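Local atomic coordinates of abietadiene synthase, chloroplastic (Abies grandis, PDB entry 3S9V), a protein that belongs to the terpene synthase family and is mainly helical, with a metal-binding domain in the C-terminal part of the chain. Residues Asp58-Ala63 against Ile112-Leu117; Val62-Ala67 against Leu159-Ile164; Ile647-Leu650 against Val655-Asp658. All coordinates share one frame; numbering follows the deposited sequence.

Interaction 1 of 3, residues Asp58-Ala63 against Ile112-Leu117; sequences DTAWVA and IITLTL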
loop_
_atom_site.group_PDB
_atom_site.type_symbol
_atom_site.label_atom_id
_atom_site.label_comp_id
_atom_site.label_asym_id
_atom_site.label_seq_id
_atom_site.Cartn_x
_atom_site.Cartn_y
_atom_site.Cartn_z
ATOM N N ASP A 58 -15.692 -21.134 18.502
ATOM C CA ASP A 58 -16.334 -21.808 17.378
ATOM C C ASP A 58 -16.225 -23.314 17.507
ATOM O O ASP A 58 -17.155 -24.047 17.167
ATOM C CB ASP A 58 -15.706 -21.358 16.062
ATOM C CG ASP A 58 -16.087 -19.938 15.693
ATOM O OD1 ASP A 58 -16.999 -19.756 14.854
ATOM O OD2 ASP A 58 -15.479 -19.005 16.254
ATOM N N THR A 59 -15.092 -23.779 18.009
ATOM C CA THR A 59 -14.899 -25.204 18.173
ATOM C C THR A 59 -15.926 -25.727 19.160
ATOM O O THR A 59 -16.489 -26.806 18.971
ATOM C CB THR A 59 -13.487 -25.496 18.667
ATOM O OG1 THR A 59 -12.556 -24.963 17.720
ATOM C CG2 THR A 59 -13.263 -26.988 18.814
ATOM N N ALA A 60 -16.188 -24.943 20.200
ATOM C CA ALA A 60 -17.165 -25.328 21.207
ATOM C C ALA A 60 -18.544 -25.494 20.562
ATOM O O ALA A 60 -19.306 -26.387 20.938
ATOM C CB ALA A 60 -17.221 -24.280 22.307
ATOM N N TRP A 61 -18.864 -24.645 19.590
ATOM C CA TRP A 61 -20.160 -24.739 18.923
ATOM C C TRP A 61 -20.244 -25.952 18.008
ATOM O O TRP A 61 -21.280 -26.612 17.935
ATOM C CB TRP A 61 -20.475 -23.455 18.146
ATOM C CG TRP A 61 -21.112 -22.409 19.021
ATOM C CD1 TRP A 61 -20.476 -21.422 19.721
ATOM C CD2 TRP A 61 -22.507 -22.309 19.358
ATOM N NE1 TRP A 61 -21.390 -20.716 20.475
ATOM C CE2 TRP A 61 -22.640 -21.239 20.272
ATOM C CE3 TRP A 61 -23.655 -23.024 18.978
ATOM C CZ2 TRP A 61 -23.874 -20.863 20.813
ATOM C CZ3 TRP A 61 -24.897 -22.648 19.522
ATOM C CH2 TRP A 61 -24.990 -21.578 20.428
ATOM N N VAL A 62 -19.158 -26.253 17.308
ATOM C CA VAL A 62 -19.149 -27.422 16.445
ATOM C C VAL A 62 -19.301 -28.674 17.325
ATOM O O VAL A 62 -20.022 -29.600 16.980
ATOM C CB VAL A 62 -17.834 -27.496 15.633
ATOM C CG1 VAL A 62 -17.742 -28.813 14.902
ATOM C CG2 VAL A 62 -17.787 -26.344 14.624
ATOM N N ALA A 63 -18.640 -28.668 18.479
ATOM C CA ALA A 63 -18.669 -29.788 19.422
ATOM C C ALA A 63 -20.057 -30.080 19.975
ATOM O O ALA A 63 -20.297 -31.146 20.537
ATOM C CB ALA A 63 -17.709 -29.518 20.564
ATOM N N ILE A 112 -17.747 -24.136 28.529
ATOM C CA ILE A 112 -18.388 -24.646 29.737
ATOM C C ILE A 112 -19.766 -25.202 29.405
ATOM O O ILE A 112 -20.173 -26.246 29.916
ATOM C CB ILE A 112 -18.522 -23.531 30.791
ATOM C CG1 ILE A 112 -17.161 -23.276 31.438
ATOM C CG2 ILE A 112 -19.569 -23.897 31.820
ATOM C CD1 ILE A 112 -17.153 -22.068 32.340
ATOM N N ILE A 113 -20.487 -24.504 28.537
ATOM C CA ILE A 113 -21.816 -24.959 28.153
ATOM C C ILE A 113 -21.737 -26.284 27.389
ATOM O O ILE A 113 -22.511 -27.201 27.651
ATOM C CB ILE A 113 -22.526 -23.874 27.309
ATOM C CG1 ILE A 113 -22.857 -22.681 28.213
ATOM C CG2 ILE A 113 -23.777 -24.434 26.641
ATOM C CD1 ILE A 113 -23.470 -21.497 27.488
ATOM N N THR A 114 -20.777 -26.396 26.474
ATOM C CA THR A 114 -20.611 -27.608 25.674
ATOM C C THR A 114 -20.155 -28.821 26.494
ATOM O O THR A 114 -20.649 -29.931 26.290
ATOM C CB THR A 114 -19.609 -27.377 24.525
ATOM O OG1 THR A 114 -20.066 -26.291 23.710
ATOM C CG2 THR A 114 -19.479 -28.628 23.663
ATOM N N LEU A 115 -19.209 -28.625 27.405
ATOM C CA LEU A 115 -18.762 -29.742 28.227
ATOM C C LEU A 115 -19.905 -30.176 29.159
ATOM O O LEU A 115 -20.092 -31.369 29.423
ATOM C CB LEU A 115 -17.523 -29.356 29.039
ATOM C CG LEU A 115 -16.288 -28.995 28.211
ATOM C CD1 LEU A 115 -15.124 -28.708 29.139
ATOM C CD2 LEU A 115 -15.946 -30.136 27.270
ATOM N N THR A 116 -20.669 -29.205 29.652
ATOM C CA THR A 116 -21.792 -29.503 30.521
ATOM C C THR A 116 -22.818 -30.335 29.745
ATOM O O THR A 116 -23.367 -31.304 30.265
ATOM C CB THR A 116 -22.481 -28.200 31.029
ATOM O OG1 THR A 116 -21.587 -27.481 31.889
ATOM C CG2 THR A 116 -23.744 -28.533 31.805
ATOM N N LEU A 117 -23.073 -29.957 28.496
ATOM C CA LEU A 117 -24.043 -30.669 27.674
ATOM C C LEU A 117 -23.604 -32.108 27.415
ATOM O O LEU A 117 -24.435 -32.994 27.247
ATOM C CB LEU A 117 -24.257 -29.940 26.339
ATOM C CG LEU A 117 -24.895 -28.540 26.373
ATOM C CD1 LEU A 117 -24.990 -27.985 24.954
ATOM C CD2 LEU A 117 -26.282 -28.604 26.997
#

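Interaction 2 of 3, residues Val62-Ala67 against Leu159-Ile164; sequences VARIPA and LKEAKI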
loop_
_atom_site.group_PDB
_atom_site.type_symbol
_atom_site.label_atom_id
_atom_site.label_comp_id
_atom_site.label_asym_id
_atom_site.label_seq_id
_atom_site.Cartn_x
_atom_site.Cartn_y
_atom_site.Cartn_z
ATOM N N VAL A 62 -19.158 -26.253 17.308
ATOM C CA VAL A 62 -19.149 -27.422 16.445
ATOM C C VAL A 62 -19.301 -28.674 17.325
ATOM O O VAL A 62 -20.022 -29.600 16.980
ATOM C CB VAL A 62 -17.834 -27.496 15.633
ATOM C CG1 VAL A 62 -17.742 -28.813 14.902
ATOM C CG2 VAL A 62 -17.787 -26.344 14.624
ATOM N N ALA A 63 -18.640 -28.668 18.479
ATOM C CA ALA A 63 -18.669 -29.788 19.422
ATOM C C ALA A 63 -20.057 -30.080 19.975
ATOM O O ALA A 63 -20.297 -31.146 20.537
ATOM C CB ALA A 63 -17.709 -29.518 20.564
ATOM N N ARG A 64 -20.973 -29.134 19.820
ATOM C CA ARG A 64 -22.327 -29.319 20.308
ATOM C C ARG A 64 -23.178 -30.220 19.423
ATOM O O ARG A 64 -24.097 -30.887 19.910
ATOM C CB ARG A 64 -23.048 -27.981 20.429
ATOM C CG ARG A 64 -22.602 -27.100 21.551
ATOM C CD ARG A 64 -23.695 -26.090 21.803
ATOM N NE ARG A 64 -23.260 -24.972 22.623
ATOM C CZ ARG A 64 -24.084 -24.026 23.054
ATOM N NH1 ARG A 64 -25.376 -24.083 22.743
ATOM N NH2 ARG A 64 -23.620 -23.022 23.781
ATOM N N ILE A 65 -22.892 -30.234 18.126
ATOM C CA ILE A 65 -23.692 -31.040 17.212
ATOM C C ILE A 65 -23.712 -32.517 17.614
ATOM O O ILE A 65 -22.680 -33.178 17.635
ATOM C CB ILE A 65 -23.167 -30.919 15.775
ATOM C CG1 ILE A 65 -22.950 -29.445 15.425
ATOM C CG2 ILE A 65 -24.167 -31.524 14.802
ATOM C CD1 ILE A 65 -22.252 -29.240 14.099
ATOM N N PRO A 66 -24.903 -33.047 17.947
ATOM C CA PRO A 66 -25.086 -34.450 18.352
ATOM C C PRO A 66 -24.900 -35.420 17.176
ATOM O O PRO A 66 -25.219 -35.084 16.040
ATOM C CB PRO A 66 -26.514 -34.463 18.885
ATOM C CG PRO A 66 -27.191 -33.479 17.964
ATOM C CD PRO A 66 -26.194 -32.338 17.913
ATOM N N ALA A 67 -24.381 -36.613 17.456
ATOM C CA ALA A 67 -24.152 -37.627 16.428
ATOM C C ALA A 67 -25.359 -37.783 15.513
ATOM O O ALA A 67 -26.491 -37.932 15.982
ATOM C CB ALA A 67 -23.830 -38.957 17.079
ATOM N N LEU A 159 -25.447 -16.512 27.846
ATOM C CA LEU A 159 -25.691 -16.240 29.265
ATOM C C LEU A 159 -27.051 -16.823 29.630
ATOM O O LEU A 159 -27.212 -17.436 30.689
ATOM C CB LEU A 159 -25.700 -14.730 29.558
ATOM C CG LEU A 159 -24.351 -14.044 29.802
ATOM C CD1 LEU A 159 -24.558 -12.557 30.070
ATOM C CD2 LEU A 159 -23.654 -14.701 30.979
ATOM N N LYS A 160 -28.026 -16.628 28.743
ATOM C CA LYS A 160 -29.376 -17.145 28.954
ATOM C C LYS A 160 -29.386 -18.670 28.923
ATOM O O LYS A 160 -30.108 -19.300 29.695
ATOM C CB LYS A 160 -30.332 -16.583 27.895
ATOM C CG LYS A 160 -30.444 -15.065 27.951
ATOM C CD LYS A 160 -31.297 -14.487 26.833
ATOM C CE LYS A 160 -32.761 -14.827 27.006
ATOM N NZ LYS A 160 -33.606 -14.097 26.020
ATOM N N GLU A 161 -28.578 -19.268 28.046
ATOM C CA GLU A 161 -28.515 -20.726 27.970
ATOM C C GLU A 161 -28.003 -21.230 29.311
ATOM O O GLU A 161 -28.602 -22.101 29.933
ATOM C CB GLU A 161 -27.536 -21.209 26.893
ATOM C CG GLU A 161 -27.813 -20.789 25.452
ATOM C CD GLU A 161 -26.937 -21.565 24.463
ATOM O OE1 GLU A 161 -27.247 -22.751 24.204
ATOM O OE2 GLU A 161 -25.936 -20.999 23.962
ATOM N N ALA A 162 -26.873 -20.670 29.731
ATOM C CA ALA A 162 -26.226 -21.035 30.982
ATOM C C ALA A 162 -27.193 -20.978 32.159
ATOM O O ALA A 162 -27.216 -21.882 32.992
ATOM C CB ALA A 162 -25.017 -20.107 31.237
ATOM N N LYS A 163 -27.982 -19.910 32.225
ATOM C CA LYS A 163 -28.949 -19.747 33.297
ATOM C C LYS A 163 -29.940 -20.915 33.280
ATOM O O LYS A 163 -30.204 -21.521 34.318
ATOM C CB LYS A 163 -29.685 -18.410 33.145
ATOM C CG LYS A 163 -30.517 -18.016 34.356
ATOM C CD LYS A 163 -30.960 -16.560 34.279
ATOM C CE LYS A 163 -31.674 -16.135 35.563
ATOM N NZ LYS A 163 -32.064 -14.689 35.575
ATOM N N ILE A 164 -30.477 -21.233 32.103
ATOM C CA ILE A 164 -31.428 -22.338 31.973
ATOM C C ILE A 164 -30.800 -23.658 32.429
ATOM O O ILE A 164 -31.481 -24.510 32.992
ATOM C CB ILE A 164 -31.914 -22.502 30.508
ATOM C CG1 ILE A 164 -32.669 -21.246 30.055
ATOM C CG2 ILE A 164 -32.811 -23.731 30.384
ATOM C CD1 ILE A 164 -33.970 -20.998 30.787
#

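Interaction 3 of 3, residues Ile647-Leu650 against Val655-Asp658; sequences ISAL and VLTD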
loop_
_atom_site.group_PDB
_atom_site.type_symbol
_atom_site.label_atom_id
_atom_site.label_comp_id
_atom_site.label_asym_id
_atom_site.label_seq_id
_atom_site.Cartn_x
_atom_site.Cartn_y
_atom_site.Cartn_z
ATOM N N ILE A 647 19.340 8.997 -21.322
ATOM C CA ILE A 647 20.730 8.597 -21.202
ATOM C C ILE A 647 20.868 7.440 -20.202
ATOM O O ILE A 647 21.621 6.499 -20.443
ATOM C CB ILE A 647 21.610 9.798 -20.820
ATOM C CG1 ILE A 647 21.484 10.863 -21.923
ATOM C CG2 ILE A 647 23.059 9.356 -20.656
ATOM C CD1 ILE A 647 22.406 12.034 -21.783
ATOM N N SER A 648 20.115 7.486 -19.104
ATOM C CA SER A 648 20.154 6.412 -18.110
ATOM C C SER A 648 19.646 5.072 -18.685
ATOM O O SER A 648 20.124 4.004 -18.298
ATOM C CB SER A 648 19.292 6.778 -16.898
ATOM O OG SER A 648 19.793 7.916 -16.224
ATOM N N ALA A 649 18.675 5.143 -19.600
ATOM C CA ALA A 649 18.077 3.963 -20.226
ATOM C C ALA A 649 19.065 3.087 -21.002
ATOM O O ALA A 649 18.714 1.992 -21.443
ATOM C CB ALA A 649 16.936 4.391 -21.150
ATOM N N LEU A 650 20.284 3.575 -21.191
ATOM C CA LEU A 650 21.311 2.811 -21.896
ATOM C C LEU A 650 22.047 1.899 -20.920
ATOM O O LEU A 650 22.794 1.020 -21.334
ATOM C CB LEU A 650 22.342 3.750 -22.527
ATOM C CG LEU A 650 22.081 4.470 -23.848
ATOM C CD1 LEU A 650 20.646 4.915 -23.943
ATOM C CD2 LEU A 650 23.035 5.651 -23.934
ATOM N N VAL A 655 20.148 -4.682 -23.634
ATOM C CA VAL A 655 20.283 -3.870 -24.833
ATOM C C VAL A 655 18.986 -3.096 -25.070
ATOM O O VAL A 655 17.896 -3.667 -25.014
ATOM C CB VAL A 655 20.584 -4.752 -26.067
ATOM C CG1 VAL A 655 20.578 -3.911 -27.330
ATOM C CG2 VAL A 655 21.937 -5.433 -25.899
ATOM N N LEU A 656 19.107 -1.795 -25.316
ATOM C CA LEU A 656 17.939 -0.958 -25.574
ATOM C C LEU A 656 17.629 -1.007 -27.059
ATOM O O LEU A 656 18.283 -0.336 -27.857
ATOM C CB LEU A 656 18.208 0.492 -25.165
ATOM C CG LEU A 656 17.087 1.495 -25.478
ATOM C CD1 LEU A 656 15.810 1.082 -24.752
ATOM C CD2 LEU A 656 17.515 2.900 -25.063
ATOM N N THR A 657 16.631 -1.804 -27.428
ATOM C CA THR A 657 16.239 -1.942 -28.829
ATOM C C THR A 657 15.481 -0.712 -29.332
ATOM O O THR A 657 14.949 0.065 -28.537
ATOM C CB THR A 657 15.353 -3.188 -29.025
ATOM O OG1 THR A 657 14.097 -2.996 -28.361
ATOM C CG2 THR A 657 16.041 -4.414 -28.436
ATOM N N ASP A 658 15.437 -0.536 -30.650
ATOM C CA ASP A 658 14.740 0.600 -31.234
ATOM C C ASP A 658 13.245 0.571 -30.916
ATOM O O ASP A 658 12.605 1.618 -30.821
ATOM C CB ASP A 658 14.949 0.642 -32.751
ATOM C CG ASP A 658 16.373 1.009 -33.133
ATOM O OD1 ASP A 658 16.922 1.974 -32.548
ATOM O OD2 ASP A 658 16.943 0.343 -34.026
#

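Interaction 1 of 3, residues Asp58-Ala63 against Ile112-Leu117
Thr114 OG1 is the polar atom on which this contact turns: it lies 2.9 Å from Ala60 O of helix 56-62, and Ala110 O, one turn back on its own helix 101-117, is also within hydrogen-bonding reach. The hydroxyl therefore sits between two backbone carbonyls with a single proton to offer. The first torsion explains the position. At chi1 -58°, OG1 stands beside the backbone N of Thr114, while CG2 is anti to that N and lies beside the carbonyl carbon, turned to Ala63. There CG2 meets the methyl of Ala63, 3.7 Å from its CB, and also lies 3.5 Å from Ala60 O. The Ala60 methyl flanks the hydroxyl, with CB 3.8 Å from Thr114 OG1. Two alanines thus leave the backbones close: the CA atoms of Ala60 and Thr114 are 6.1 Å apart. All three touching residues are buried. Nearby, Ala63 O accepts a bond from Trp118 NE1, and Ala63 also touches Thr79 and Ile83 of helix 77-85. The arrangement is a close helix-helix contact through small residues, consistent with the all-helical gamma domain of three-domain diterpene synthases.

Interaction 2 of 3, residues Val62-Ala67 against Leu159-Ile164
Arg64 and Glu161 form a bidentate, end-on salt bridge that ties the type I turn Val62-Ile65, at the end of helix 56-62, to helix 151-164 in an all-helical part of the protein. The electrostatic pairing carries the whole contact across a wide gap, since the CA atoms of these two residues are 13.1 Å apart. Each terminal nitrogen takes its own oxygen: Arg64 NH1 donates to Glu161 OE1 at 2.7 Å with an N-H...O angle of 152°, and Arg64 NH2 donates to Glu161 OE2 at 3.1 Å. The side chains arrive from opposite directions. Arg64 is extended from CG to NE and Glu161 is extended beyond CG, which is how two such distant backbones can be joined by their charged ends.

A second kind of interaction acts on the same guanidinium, which makes a cation-pi contact with Trp61. Ile113 and Leu117 of helix 101-117 and Met240 of helix 232-242 also touch the arginine side chain. Two bonds to one carboxylate should limit rotation of the buried guanidinium, and the paired charges probably stabilise each other.

The grip is nevertheless uneven, for the guanidinium and carboxylate planes are 45° apart: OE1 receives NH1 through its syn lone pair, whereas NH2 approaches OE2 from above the carboxylate plane.

Interaction 3 of 3, residues Ile647-Leu650 against Val655-Asp658
Leu656 packs against Leu650 and Ala649 in a small, buried apolar contact across the short connection that leaves helix 641-648 and leads into helix 658-661, within the metal-binding domain of the terpene synthase family. Leu656 is its centre. Its side chain projects back toward the end of the preceding helix, and its CD2 branch does most of the touching, meeting Leu650 CD1 at 3.9 Å and Ala649 CB at 4.2 Å. The two leucine side chains meet at a slant, methyl against methyl. In Leu656, CG is anti to the backbone N (chi1 176°), which carries the branch across to the other segment. The CA-CB bond of Leu650 points away from the other segment, but CD1 still makes the contact.

The same CD2 also rests 3.9 Å from the carbonyl oxygen of Ala649, an approach by carbon and not a hydrogen bond. Tyr743 of helix 741-757 touches both Ala649 and Leu656, and Tyr601 of helix 599-621 touches both leucines. The polar side is handled by Gln594 of helix 570-594, whose amide bonds Leu650 O through NE2 and Leu656 N through OE1. Beyond Leu656, Thr657 is the N-cap of the next helix, its OG1 bonded to Val660 N.

With no hydrogen bond directly between the segments, their attraction is consistent with dispersion and burial of methyl groups, while one glutamine amide satisfies backbone atoms on both sides.

How the interactions relate
Interactions 1 and 2 form one cluster, with centres about 6 Å apart and Val62 and Ala63 in common: the end of helix 56-62 and the turn after it face helix 101-117 in the first and helix 151-164 in the second. Arg64 joins them, its CG lying 3.4 Å from Thr114 OG1, and Trp61 CH2 comes within 3.7 Å of Glu161 OE2. Interaction 3 follows much later in the chain and lies on the opposite side of its centre, with its own centre about 67 Å and about 71 Å from those of interactions 1 and 2. It touches neither (nearest atoms about 55 Å from interaction 1), so the contacts sit in distant parts of the elongated chain.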